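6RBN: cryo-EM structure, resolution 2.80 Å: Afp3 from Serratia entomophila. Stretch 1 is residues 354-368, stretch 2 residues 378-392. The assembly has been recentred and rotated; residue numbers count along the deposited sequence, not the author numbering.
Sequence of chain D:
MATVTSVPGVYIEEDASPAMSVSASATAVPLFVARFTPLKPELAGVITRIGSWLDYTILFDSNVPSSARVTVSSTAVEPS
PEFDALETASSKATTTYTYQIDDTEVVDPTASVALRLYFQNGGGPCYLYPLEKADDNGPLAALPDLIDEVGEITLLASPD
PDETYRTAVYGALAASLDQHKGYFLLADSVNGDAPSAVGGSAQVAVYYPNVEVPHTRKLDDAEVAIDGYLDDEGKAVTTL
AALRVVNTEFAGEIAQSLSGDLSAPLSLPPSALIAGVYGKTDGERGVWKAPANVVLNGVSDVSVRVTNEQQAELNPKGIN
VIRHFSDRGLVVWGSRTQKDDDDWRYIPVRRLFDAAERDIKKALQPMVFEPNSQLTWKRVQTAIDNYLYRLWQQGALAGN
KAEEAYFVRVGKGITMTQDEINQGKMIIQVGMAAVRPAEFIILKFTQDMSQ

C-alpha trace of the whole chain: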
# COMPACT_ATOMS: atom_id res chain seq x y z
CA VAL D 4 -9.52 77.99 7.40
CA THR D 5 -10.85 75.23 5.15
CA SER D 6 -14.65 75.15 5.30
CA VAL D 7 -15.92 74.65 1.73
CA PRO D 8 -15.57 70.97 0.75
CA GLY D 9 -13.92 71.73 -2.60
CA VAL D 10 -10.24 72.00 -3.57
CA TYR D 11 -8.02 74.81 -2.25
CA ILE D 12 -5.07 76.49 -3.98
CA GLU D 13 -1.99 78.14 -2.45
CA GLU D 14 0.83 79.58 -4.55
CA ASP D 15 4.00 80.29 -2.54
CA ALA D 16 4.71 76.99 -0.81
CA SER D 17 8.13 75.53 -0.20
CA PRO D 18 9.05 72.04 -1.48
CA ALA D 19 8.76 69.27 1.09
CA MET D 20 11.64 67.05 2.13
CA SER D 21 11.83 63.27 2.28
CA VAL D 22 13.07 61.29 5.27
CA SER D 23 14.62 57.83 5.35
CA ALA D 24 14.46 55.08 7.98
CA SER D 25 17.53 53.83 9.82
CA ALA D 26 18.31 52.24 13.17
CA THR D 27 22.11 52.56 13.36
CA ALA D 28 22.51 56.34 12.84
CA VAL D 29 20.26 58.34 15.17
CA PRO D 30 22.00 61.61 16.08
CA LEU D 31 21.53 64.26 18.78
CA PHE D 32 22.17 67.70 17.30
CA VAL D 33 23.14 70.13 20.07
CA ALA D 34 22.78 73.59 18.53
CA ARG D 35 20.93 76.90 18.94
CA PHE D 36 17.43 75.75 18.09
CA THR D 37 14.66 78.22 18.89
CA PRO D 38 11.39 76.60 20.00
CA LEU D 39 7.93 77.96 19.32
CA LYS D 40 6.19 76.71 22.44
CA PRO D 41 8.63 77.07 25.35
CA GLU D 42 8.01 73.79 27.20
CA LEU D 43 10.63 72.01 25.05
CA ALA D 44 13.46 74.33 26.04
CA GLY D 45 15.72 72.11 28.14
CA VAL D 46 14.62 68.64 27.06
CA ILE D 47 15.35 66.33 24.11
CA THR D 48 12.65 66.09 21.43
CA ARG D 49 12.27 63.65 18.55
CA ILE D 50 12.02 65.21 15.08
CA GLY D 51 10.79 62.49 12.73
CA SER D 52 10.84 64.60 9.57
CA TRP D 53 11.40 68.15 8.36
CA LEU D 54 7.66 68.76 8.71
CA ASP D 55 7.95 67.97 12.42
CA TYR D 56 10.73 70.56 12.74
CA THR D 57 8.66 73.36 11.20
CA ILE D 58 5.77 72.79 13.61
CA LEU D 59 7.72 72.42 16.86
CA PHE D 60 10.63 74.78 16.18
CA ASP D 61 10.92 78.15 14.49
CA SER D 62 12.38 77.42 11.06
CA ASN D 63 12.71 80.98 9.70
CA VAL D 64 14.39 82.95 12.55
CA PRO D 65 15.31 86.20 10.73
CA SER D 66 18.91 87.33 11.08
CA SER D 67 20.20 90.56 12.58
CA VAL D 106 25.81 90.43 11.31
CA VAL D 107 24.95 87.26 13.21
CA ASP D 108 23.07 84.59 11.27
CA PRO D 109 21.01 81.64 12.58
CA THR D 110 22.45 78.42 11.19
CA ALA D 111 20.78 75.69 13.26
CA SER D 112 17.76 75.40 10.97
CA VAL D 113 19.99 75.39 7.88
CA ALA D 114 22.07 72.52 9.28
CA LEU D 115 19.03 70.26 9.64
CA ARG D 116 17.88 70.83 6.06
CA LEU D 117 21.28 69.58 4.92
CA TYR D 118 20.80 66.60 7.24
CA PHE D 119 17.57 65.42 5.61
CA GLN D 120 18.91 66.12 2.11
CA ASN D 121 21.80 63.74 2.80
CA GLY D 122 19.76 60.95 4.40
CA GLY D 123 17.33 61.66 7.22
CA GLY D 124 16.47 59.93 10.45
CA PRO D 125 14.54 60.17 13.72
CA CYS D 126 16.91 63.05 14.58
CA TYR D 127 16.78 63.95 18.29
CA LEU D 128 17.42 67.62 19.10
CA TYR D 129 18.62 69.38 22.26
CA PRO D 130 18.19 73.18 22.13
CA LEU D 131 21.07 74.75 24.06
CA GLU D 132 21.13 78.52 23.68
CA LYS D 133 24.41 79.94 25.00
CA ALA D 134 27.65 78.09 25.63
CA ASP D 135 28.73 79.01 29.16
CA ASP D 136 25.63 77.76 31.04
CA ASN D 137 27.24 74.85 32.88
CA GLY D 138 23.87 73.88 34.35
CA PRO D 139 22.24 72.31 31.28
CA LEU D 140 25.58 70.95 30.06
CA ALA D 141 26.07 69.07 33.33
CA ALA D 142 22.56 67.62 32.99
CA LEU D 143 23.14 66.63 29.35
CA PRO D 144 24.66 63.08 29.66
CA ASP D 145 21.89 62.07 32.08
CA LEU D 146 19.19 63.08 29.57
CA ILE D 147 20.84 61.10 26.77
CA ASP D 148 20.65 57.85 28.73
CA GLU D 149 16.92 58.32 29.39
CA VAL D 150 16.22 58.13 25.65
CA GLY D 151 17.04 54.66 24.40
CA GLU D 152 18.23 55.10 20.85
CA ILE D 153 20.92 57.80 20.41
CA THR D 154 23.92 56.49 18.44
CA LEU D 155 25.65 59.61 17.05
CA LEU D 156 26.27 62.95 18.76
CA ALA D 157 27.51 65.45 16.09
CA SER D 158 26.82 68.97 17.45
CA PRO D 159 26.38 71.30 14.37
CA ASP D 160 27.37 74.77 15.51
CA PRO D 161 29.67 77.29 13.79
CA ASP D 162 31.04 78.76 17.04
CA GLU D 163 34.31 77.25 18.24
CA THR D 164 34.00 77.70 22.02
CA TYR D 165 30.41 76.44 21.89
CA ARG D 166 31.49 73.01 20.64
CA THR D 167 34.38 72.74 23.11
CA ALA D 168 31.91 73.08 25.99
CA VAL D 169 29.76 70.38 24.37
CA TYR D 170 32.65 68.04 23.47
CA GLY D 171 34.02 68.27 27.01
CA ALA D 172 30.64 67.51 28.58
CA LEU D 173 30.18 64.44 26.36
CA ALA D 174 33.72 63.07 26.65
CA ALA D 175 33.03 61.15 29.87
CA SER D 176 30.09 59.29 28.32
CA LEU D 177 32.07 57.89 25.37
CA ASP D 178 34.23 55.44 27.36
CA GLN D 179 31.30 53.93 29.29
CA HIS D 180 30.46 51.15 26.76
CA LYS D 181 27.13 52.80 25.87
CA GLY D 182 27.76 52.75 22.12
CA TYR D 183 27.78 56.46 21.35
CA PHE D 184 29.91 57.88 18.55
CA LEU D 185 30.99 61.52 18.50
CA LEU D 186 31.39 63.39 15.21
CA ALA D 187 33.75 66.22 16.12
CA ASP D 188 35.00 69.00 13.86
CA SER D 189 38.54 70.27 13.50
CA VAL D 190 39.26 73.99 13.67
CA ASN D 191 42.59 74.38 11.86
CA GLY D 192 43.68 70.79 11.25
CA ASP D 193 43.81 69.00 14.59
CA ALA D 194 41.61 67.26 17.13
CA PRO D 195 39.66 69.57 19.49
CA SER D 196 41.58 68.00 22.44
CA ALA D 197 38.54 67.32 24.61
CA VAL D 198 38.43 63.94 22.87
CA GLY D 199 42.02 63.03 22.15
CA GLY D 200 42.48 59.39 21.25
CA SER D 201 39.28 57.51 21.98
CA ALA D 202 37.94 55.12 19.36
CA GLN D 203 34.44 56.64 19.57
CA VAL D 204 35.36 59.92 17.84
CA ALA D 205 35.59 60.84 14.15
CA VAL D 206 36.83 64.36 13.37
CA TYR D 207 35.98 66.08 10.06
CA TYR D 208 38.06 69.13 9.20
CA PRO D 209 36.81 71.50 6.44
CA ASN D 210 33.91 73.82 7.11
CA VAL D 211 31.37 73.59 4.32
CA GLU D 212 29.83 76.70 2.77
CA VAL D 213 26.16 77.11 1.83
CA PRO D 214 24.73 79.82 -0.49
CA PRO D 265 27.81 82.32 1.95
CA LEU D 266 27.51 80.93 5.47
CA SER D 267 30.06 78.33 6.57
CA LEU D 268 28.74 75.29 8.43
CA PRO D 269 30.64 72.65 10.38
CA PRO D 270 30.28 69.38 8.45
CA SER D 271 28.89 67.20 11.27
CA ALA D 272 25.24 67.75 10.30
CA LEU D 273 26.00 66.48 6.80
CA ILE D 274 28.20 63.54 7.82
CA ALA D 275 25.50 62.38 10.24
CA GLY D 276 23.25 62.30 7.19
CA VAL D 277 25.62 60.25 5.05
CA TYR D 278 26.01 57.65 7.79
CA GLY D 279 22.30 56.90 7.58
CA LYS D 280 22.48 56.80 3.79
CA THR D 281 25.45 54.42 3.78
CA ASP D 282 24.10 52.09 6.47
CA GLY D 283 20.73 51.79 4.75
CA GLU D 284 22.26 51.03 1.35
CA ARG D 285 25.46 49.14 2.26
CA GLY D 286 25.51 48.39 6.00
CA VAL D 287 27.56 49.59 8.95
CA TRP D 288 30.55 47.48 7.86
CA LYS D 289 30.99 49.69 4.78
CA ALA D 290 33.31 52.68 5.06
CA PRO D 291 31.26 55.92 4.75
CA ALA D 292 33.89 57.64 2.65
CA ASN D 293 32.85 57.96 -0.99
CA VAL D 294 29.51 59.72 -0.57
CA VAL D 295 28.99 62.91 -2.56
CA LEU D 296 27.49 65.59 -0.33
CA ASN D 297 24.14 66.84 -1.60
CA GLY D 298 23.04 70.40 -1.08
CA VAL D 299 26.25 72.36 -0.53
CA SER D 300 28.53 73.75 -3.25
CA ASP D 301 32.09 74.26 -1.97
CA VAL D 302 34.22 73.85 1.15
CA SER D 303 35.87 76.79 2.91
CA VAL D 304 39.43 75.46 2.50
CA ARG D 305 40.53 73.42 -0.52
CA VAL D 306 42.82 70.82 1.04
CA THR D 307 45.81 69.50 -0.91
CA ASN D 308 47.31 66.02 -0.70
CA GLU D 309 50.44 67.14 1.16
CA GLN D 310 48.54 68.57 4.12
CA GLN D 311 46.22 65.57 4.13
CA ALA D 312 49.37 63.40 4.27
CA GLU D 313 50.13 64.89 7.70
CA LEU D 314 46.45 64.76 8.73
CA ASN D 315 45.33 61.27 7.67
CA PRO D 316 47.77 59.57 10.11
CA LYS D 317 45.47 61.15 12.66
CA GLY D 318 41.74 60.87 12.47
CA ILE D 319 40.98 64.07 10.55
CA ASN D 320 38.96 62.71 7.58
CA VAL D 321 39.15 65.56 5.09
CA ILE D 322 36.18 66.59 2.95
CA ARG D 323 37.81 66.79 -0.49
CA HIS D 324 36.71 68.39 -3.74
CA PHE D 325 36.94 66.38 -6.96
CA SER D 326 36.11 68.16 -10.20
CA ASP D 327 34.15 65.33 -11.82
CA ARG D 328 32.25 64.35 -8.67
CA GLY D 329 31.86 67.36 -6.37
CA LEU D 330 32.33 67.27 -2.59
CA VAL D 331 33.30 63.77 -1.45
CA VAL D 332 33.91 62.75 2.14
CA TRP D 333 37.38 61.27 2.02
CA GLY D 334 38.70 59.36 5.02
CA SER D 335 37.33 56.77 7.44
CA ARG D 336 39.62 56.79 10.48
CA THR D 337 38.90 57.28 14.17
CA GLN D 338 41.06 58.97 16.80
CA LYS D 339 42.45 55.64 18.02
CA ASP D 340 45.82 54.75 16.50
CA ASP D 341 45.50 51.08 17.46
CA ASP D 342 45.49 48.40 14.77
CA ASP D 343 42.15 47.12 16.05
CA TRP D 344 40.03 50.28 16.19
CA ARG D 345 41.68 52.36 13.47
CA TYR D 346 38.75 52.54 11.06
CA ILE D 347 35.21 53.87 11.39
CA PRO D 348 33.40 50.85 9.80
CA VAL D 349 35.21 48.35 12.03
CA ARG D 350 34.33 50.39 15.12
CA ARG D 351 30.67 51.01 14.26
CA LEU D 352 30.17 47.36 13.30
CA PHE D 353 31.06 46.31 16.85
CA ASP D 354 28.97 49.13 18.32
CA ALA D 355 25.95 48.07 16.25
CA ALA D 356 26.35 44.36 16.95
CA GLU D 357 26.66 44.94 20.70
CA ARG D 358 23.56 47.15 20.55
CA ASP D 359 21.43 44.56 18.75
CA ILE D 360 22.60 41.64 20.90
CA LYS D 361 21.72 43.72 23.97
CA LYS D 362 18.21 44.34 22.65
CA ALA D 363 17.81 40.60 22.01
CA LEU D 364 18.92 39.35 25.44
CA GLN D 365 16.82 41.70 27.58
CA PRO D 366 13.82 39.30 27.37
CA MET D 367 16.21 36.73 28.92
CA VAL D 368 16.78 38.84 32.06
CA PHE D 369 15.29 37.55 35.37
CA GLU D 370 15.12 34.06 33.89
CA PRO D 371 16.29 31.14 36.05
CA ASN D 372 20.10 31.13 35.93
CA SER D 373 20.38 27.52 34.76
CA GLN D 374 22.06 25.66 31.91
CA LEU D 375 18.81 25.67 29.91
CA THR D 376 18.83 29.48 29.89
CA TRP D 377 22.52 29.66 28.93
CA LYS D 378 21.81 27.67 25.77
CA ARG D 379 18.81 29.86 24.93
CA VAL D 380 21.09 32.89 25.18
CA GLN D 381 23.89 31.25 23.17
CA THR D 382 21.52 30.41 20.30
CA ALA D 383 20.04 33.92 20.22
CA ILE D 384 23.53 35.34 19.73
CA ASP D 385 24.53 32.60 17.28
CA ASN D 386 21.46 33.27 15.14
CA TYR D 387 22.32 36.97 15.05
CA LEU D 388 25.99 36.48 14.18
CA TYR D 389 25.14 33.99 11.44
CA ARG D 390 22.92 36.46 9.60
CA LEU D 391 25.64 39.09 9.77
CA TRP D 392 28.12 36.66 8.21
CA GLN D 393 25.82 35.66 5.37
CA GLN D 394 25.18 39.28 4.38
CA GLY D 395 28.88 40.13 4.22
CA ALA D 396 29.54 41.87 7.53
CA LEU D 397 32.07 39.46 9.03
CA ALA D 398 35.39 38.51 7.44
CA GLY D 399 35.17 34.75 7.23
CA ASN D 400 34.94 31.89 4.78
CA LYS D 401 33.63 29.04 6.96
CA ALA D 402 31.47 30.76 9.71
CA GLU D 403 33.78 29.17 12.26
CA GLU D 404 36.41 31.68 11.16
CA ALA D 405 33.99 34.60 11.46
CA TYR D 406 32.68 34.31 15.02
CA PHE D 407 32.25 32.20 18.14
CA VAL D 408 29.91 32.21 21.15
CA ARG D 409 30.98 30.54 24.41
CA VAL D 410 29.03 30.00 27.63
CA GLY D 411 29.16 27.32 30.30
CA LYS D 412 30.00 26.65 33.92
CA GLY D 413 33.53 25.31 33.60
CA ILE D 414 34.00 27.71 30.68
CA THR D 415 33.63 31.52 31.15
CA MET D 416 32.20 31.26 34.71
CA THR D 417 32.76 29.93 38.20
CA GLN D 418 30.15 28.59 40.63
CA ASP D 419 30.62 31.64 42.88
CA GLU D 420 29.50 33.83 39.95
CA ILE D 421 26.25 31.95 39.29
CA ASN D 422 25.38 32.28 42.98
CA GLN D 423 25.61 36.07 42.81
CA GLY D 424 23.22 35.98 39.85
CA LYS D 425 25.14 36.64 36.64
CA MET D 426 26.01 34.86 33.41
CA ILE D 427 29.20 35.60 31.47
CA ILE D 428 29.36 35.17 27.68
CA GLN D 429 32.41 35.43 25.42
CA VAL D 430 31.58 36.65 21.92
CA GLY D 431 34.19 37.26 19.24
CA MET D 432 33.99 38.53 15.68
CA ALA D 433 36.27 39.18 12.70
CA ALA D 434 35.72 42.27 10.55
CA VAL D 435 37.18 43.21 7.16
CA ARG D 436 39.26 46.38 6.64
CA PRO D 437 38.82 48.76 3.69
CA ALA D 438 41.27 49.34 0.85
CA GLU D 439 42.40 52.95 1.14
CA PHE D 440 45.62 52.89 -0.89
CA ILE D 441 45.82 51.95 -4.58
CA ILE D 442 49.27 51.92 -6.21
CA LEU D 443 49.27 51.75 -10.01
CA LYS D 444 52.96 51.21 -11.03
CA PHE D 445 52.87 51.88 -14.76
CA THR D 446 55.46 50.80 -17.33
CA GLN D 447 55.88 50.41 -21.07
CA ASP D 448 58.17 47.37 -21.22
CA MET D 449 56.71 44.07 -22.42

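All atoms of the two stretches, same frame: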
# COMPACT_ATOMS: atom_id res chain seq x y z
N ASP D 354 29.94 48.39 17.52
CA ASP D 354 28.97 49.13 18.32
C ASP D 354 27.54 48.76 17.94
O ASP D 354 26.66 48.77 18.81
CB ASP D 354 29.17 50.64 18.16
CG ASP D 354 30.43 51.13 18.83
OD1 ASP D 354 30.89 50.48 19.79
OD2 ASP D 354 30.96 52.17 18.40
N ALA D 355 27.29 48.44 16.68
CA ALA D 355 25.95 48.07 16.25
C ALA D 355 25.61 46.63 16.58
O ALA D 355 24.44 46.31 16.82
CB ALA D 355 25.78 48.31 14.75
N ALA D 356 26.61 45.75 16.59
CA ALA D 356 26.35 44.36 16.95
C ALA D 356 26.13 44.21 18.44
O ALA D 356 25.28 43.42 18.87
CB ALA D 356 27.50 43.47 16.48
N GLU D 357 26.87 44.96 19.25
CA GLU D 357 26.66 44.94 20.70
C GLU D 357 25.32 45.57 21.07
O GLU D 357 24.73 45.22 22.09
CB GLU D 357 27.80 45.67 21.40
CG GLU D 357 29.12 44.93 21.40
CD GLU D 357 30.26 45.78 21.92
OE1 GLU D 357 30.03 46.98 22.17
OE2 GLU D 357 31.38 45.26 22.08
N ARG D 358 24.84 46.51 20.26
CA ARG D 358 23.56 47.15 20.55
C ARG D 358 22.39 46.23 20.22
O ARG D 358 21.37 46.24 20.91
CB ARG D 358 23.45 48.46 19.78
CG ARG D 358 22.25 49.31 20.11
CD ARG D 358 22.26 50.61 19.32
NE ARG D 358 23.42 51.43 19.65
CZ ARG D 358 24.40 51.72 18.79
NH1 ARG D 358 24.35 51.26 17.55
NH2 ARG D 358 25.42 52.47 19.18
N ASP D 359 22.53 45.43 19.16
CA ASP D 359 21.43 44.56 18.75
C ASP D 359 21.41 43.24 19.52
O ASP D 359 20.34 42.65 19.68
CB ASP D 359 21.52 44.27 17.25
CG ASP D 359 21.21 45.49 16.42
OD1 ASP D 359 20.44 46.35 16.88
OD2 ASP D 359 21.74 45.59 15.29
N ILE D 360 22.57 42.78 19.98
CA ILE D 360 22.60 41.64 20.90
C ILE D 360 22.00 42.02 22.24
O ILE D 360 21.25 41.24 22.84
CB ILE D 360 24.04 41.10 21.02
CG1 ILE D 360 24.45 40.40 19.73
CG2 ILE D 360 24.20 40.14 22.19
CD1 ILE D 360 25.91 40.06 19.67
N LYS D 361 22.27 43.25 22.70
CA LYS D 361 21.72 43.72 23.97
C LYS D 361 20.21 43.85 23.92
O LYS D 361 19.52 43.54 24.90
CB LYS D 361 22.36 45.06 24.34
CG LYS D 361 21.93 45.63 25.67
CD LYS D 361 22.66 46.93 25.95
CE LYS D 361 22.21 47.53 27.26
NZ LYS D 361 22.92 48.81 27.55
N LYS D 362 19.66 44.27 22.78
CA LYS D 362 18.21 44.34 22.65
C LYS D 362 17.57 42.97 22.51
O LYS D 362 16.36 42.84 22.73
CB LYS D 362 17.83 45.20 21.45
CG LYS D 362 18.07 46.69 21.65
CD LYS D 362 17.77 47.49 20.39
CE LYS D 362 16.34 48.02 20.37
NZ LYS D 362 15.31 46.97 20.13
N ALA D 363 18.34 41.94 22.16
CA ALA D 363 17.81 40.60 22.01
C ALA D 363 17.85 39.79 23.30
O ALA D 363 17.05 38.86 23.46
CB ALA D 363 18.58 39.85 20.92
N LEU D 364 18.76 40.12 24.22
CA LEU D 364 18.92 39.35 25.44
C LEU D 364 18.16 39.92 26.62
O LEU D 364 18.08 39.26 27.66
CB LEU D 364 20.40 39.24 25.81
CG LEU D 364 21.30 38.58 24.77
CD1 LEU D 364 22.73 38.49 25.28
CD2 LEU D 364 20.77 37.23 24.35
N GLN D 365 17.64 41.14 26.50
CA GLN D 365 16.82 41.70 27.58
C GLN D 365 15.51 40.97 27.87
O GLN D 365 15.05 41.06 29.02
CB GLN D 365 16.57 43.19 27.32
CG GLN D 365 17.78 44.05 27.60
CD GLN D 365 17.55 45.51 27.31
OE1 GLN D 365 16.50 45.90 26.81
NE2 GLN D 365 18.54 46.34 27.63
N PRO D 366 14.85 40.27 26.93
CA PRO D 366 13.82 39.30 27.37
C PRO D 366 14.36 38.15 28.21
O PRO D 366 13.58 37.55 28.96
CB PRO D 366 13.23 38.80 26.05
CG PRO D 366 13.35 39.95 25.16
CD PRO D 366 14.65 40.61 25.51
N MET D 367 15.64 37.81 28.12
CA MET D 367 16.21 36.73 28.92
C MET D 367 16.81 37.21 30.24
O MET D 367 17.67 36.53 30.80
CB MET D 367 17.27 35.98 28.11
CG MET D 367 16.71 34.87 27.23
SD MET D 367 15.91 35.42 25.72
CE MET D 367 17.33 35.74 24.69
N VAL D 368 16.37 38.35 30.75
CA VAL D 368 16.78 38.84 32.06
C VAL D 368 15.69 38.43 33.05
O VAL D 368 14.51 38.36 32.68
CB VAL D 368 17.01 40.36 32.03
CG1 VAL D 368 17.48 40.91 33.37
CG2 VAL D 368 18.04 40.70 30.97
N LYS D 378 21.88 28.12 27.15
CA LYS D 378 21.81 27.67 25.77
C LYS D 378 20.79 28.46 24.97
O LYS D 378 20.94 28.59 23.75
CB LYS D 378 21.47 26.18 25.72
CG LYS D 378 22.42 25.24 26.46
CD LYS D 378 23.77 25.05 25.79
CE LYS D 378 24.88 25.82 26.50
NZ LYS D 378 26.22 25.55 25.93
N ARG D 379 19.75 28.99 25.62
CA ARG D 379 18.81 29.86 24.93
C ARG D 379 19.43 31.21 24.62
O ARG D 379 19.04 31.86 23.64
CB ARG D 379 17.55 30.06 25.77
CG ARG D 379 16.69 28.82 25.91
CD ARG D 379 15.51 29.06 26.83
NE ARG D 379 14.55 30.00 26.27
CZ ARG D 379 14.33 31.23 26.74
NH1 ARG D 379 15.02 31.68 27.78
NH2 ARG D 379 13.43 32.01 26.16
N VAL D 380 20.39 31.64 25.43
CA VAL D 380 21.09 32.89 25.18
C VAL D 380 22.18 32.70 24.14
O VAL D 380 22.41 33.58 23.30
CB VAL D 380 21.63 33.43 26.52
CG1 VAL D 380 22.49 34.62 26.32
CG2 VAL D 380 20.48 33.82 27.42
N GLN D 381 22.84 31.54 24.15
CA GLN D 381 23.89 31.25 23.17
C GLN D 381 23.32 31.14 21.76
O GLN D 381 23.96 31.58 20.79
CB GLN D 381 24.61 29.96 23.55
CG GLN D 381 25.76 29.60 22.65
CD GLN D 381 26.46 28.33 23.06
OE1 GLN D 381 26.06 27.68 24.02
NE2 GLN D 381 27.50 27.97 22.34
N THR D 382 22.12 30.58 21.62
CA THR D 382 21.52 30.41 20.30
C THR D 382 21.01 31.74 19.76
O THR D 382 21.08 32.00 18.56
CB THR D 382 20.40 29.38 20.38
OG1 THR D 382 20.92 28.17 20.93
CG2 THR D 382 19.82 29.07 19.02
N ALA D 383 20.52 32.61 20.65
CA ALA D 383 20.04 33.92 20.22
C ALA D 383 21.17 34.82 19.73
O ALA D 383 20.95 35.69 18.89
CB ALA D 383 19.29 34.60 21.36
N ILE D 384 22.38 34.61 20.25
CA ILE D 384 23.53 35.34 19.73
C ILE D 384 24.07 34.67 18.48
O ILE D 384 24.47 35.35 17.52
CB ILE D 384 24.61 35.46 20.83
CG1 ILE D 384 24.05 36.19 22.04
CG2 ILE D 384 25.81 36.23 20.34
CD1 ILE D 384 24.96 36.15 23.24
N ASP D 385 24.04 33.34 18.44
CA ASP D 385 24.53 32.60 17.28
C ASP D 385 23.64 32.79 16.06
O ASP D 385 24.13 32.76 14.93
CB ASP D 385 24.64 31.12 17.63
CG ASP D 385 25.30 30.31 16.54
OD1 ASP D 385 26.54 30.37 16.42
OD2 ASP D 385 24.59 29.61 15.79
N ASN D 386 22.33 32.98 16.27
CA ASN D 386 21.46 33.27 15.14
C ASN D 386 21.68 34.68 14.62
O ASN D 386 21.49 34.94 13.43
CB ASN D 386 19.99 33.09 15.53
CG ASN D 386 19.62 31.65 15.72
OD1 ASN D 386 20.08 30.77 14.99
ND2 ASN D 386 18.75 31.39 16.68
N TYR D 387 22.06 35.61 15.50
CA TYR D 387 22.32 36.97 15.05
C TYR D 387 23.64 37.06 14.30
O TYR D 387 23.72 37.72 13.26
CB TYR D 387 22.32 37.93 16.25
CG TYR D 387 22.60 39.35 15.85
CD1 TYR D 387 21.63 40.12 15.24
CD2 TYR D 387 23.85 39.93 16.08
CE1 TYR D 387 21.88 41.42 14.87
CE2 TYR D 387 24.11 41.22 15.71
CZ TYR D 387 23.12 41.96 15.10
OH TYR D 387 23.38 43.26 14.73
N LEU D 388 24.68 36.41 14.81
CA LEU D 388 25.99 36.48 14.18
C LEU D 388 26.06 35.68 12.90
O LEU D 388 26.93 35.95 12.07
CB LEU D 388 27.07 36.00 15.14
CG LEU D 388 27.28 36.82 16.40
CD1 LEU D 388 28.32 36.16 17.27
CD2 LEU D 388 27.68 38.23 16.05
N TYR D 389 25.17 34.71 12.71
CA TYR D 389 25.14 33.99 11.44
C TYR D 389 24.55 34.85 10.34
O TYR D 389 25.04 34.81 9.20
CB TYR D 389 24.34 32.70 11.57
CG TYR D 389 24.33 31.88 10.30
CD1 TYR D 389 25.43 31.12 9.94
CD2 TYR D 389 23.22 31.87 9.47
CE1 TYR D 389 25.42 30.38 8.78
CE2 TYR D 389 23.21 31.14 8.31
CZ TYR D 389 24.31 30.39 7.97
OH TYR D 389 24.29 29.65 6.81
N ARG D 390 23.52 35.64 10.63
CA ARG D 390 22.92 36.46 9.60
C ARG D 390 23.64 37.79 9.40
O ARG D 390 23.23 38.57 8.54
CB ARG D 390 21.44 36.71 9.89
CG ARG D 390 21.14 37.52 11.12
CD ARG D 390 19.64 37.79 11.23
NE ARG D 390 18.86 36.56 11.41
CZ ARG D 390 18.51 36.07 12.60
NH1 ARG D 390 18.86 36.69 13.71
NH2 ARG D 390 17.79 34.95 12.66
N LEU D 391 24.69 38.06 10.18
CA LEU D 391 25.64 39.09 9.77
C LEU D 391 26.68 38.52 8.82
O LEU D 391 27.10 39.20 7.88
CB LEU D 391 26.36 39.70 10.98
CG LEU D 391 25.63 40.66 11.91
CD1 LEU D 391 26.56 41.03 13.03
CD2 LEU D 391 25.20 41.88 11.14
N TRP D 392 27.11 37.28 9.06
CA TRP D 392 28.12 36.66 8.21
C TRP D 392 27.60 36.40 6.81
O TRP D 392 28.33 36.56 5.83
CB TRP D 392 28.61 35.36 8.84
CG TRP D 392 29.59 34.66 7.98
CD1 TRP D 392 30.85 35.07 7.68
CD2 TRP D 392 29.39 33.44 7.27
NE1 TRP D 392 31.46 34.16 6.84
CE2 TRP D 392 30.57 33.15 6.58
CE3 TRP D 392 28.31 32.56 7.16
CZ2 TRP D 392 30.72 32.02 5.79
CZ3 TRP D 392 28.46 31.43 6.38
CH2 TRP D 392 29.65 31.18 5.70

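The two stretches meet as a pair of roughly antiparallel helices joined by an apolar seam, with one close polar approach near the end of the contact that holds Ala 356 and Tyr 387. The helix axes, 143° apart in their N-to-C directions, come within 10.1 Å of each other, and 547 Å² of surface is buried, both sides summed. The opposed directions appear in the register: Ala 356 pairs with Leu 388, Ile 360 with Ile 384 and Leu 364 with Val 380, so that steps of four residues, about one helical turn, run forward in one stretch and backward in the other. The CA atoms of Ile 360 and Ile 384 are 6.5 Å apart.

At the centre, Ile 360 (chi1 m, chi2 t) leaves its backbone sideways, but its end comes nearer to the partner: CD1 lies 3.9 Å from CG2 of Ile 384, and CG1 lies 3.7 Å from CD2 of Tyr 387. Leu 364 points toward the other helix and uses both methyls, CD2 at 3.7 Å from Val 380 CG1 and CD1 at 3.8 Å from Ile 384 CD1. Further along the chain, Met 367 extends the seam. Its long, flexible side chain folds (chi2 and chi3 both p) to place CE 4.0 Å from CB of Ala 383, while its CG packs 3.7 Å from NH1 of Arg 379, a van der Waals contact.

Tyr 387, with chi1 t, has 84 Å² covered by the first stretch. Its ring reaches along that helix, with CE2 4.1 Å from CB of Ala 356, whose methyl adds an apolar surface beside the ring. The same reach brings its OH to 2.9 Å from OD2 of Asp 359; the geometry does not settle whether they bond. Both residues remain partly exposed, which suits their polar ends.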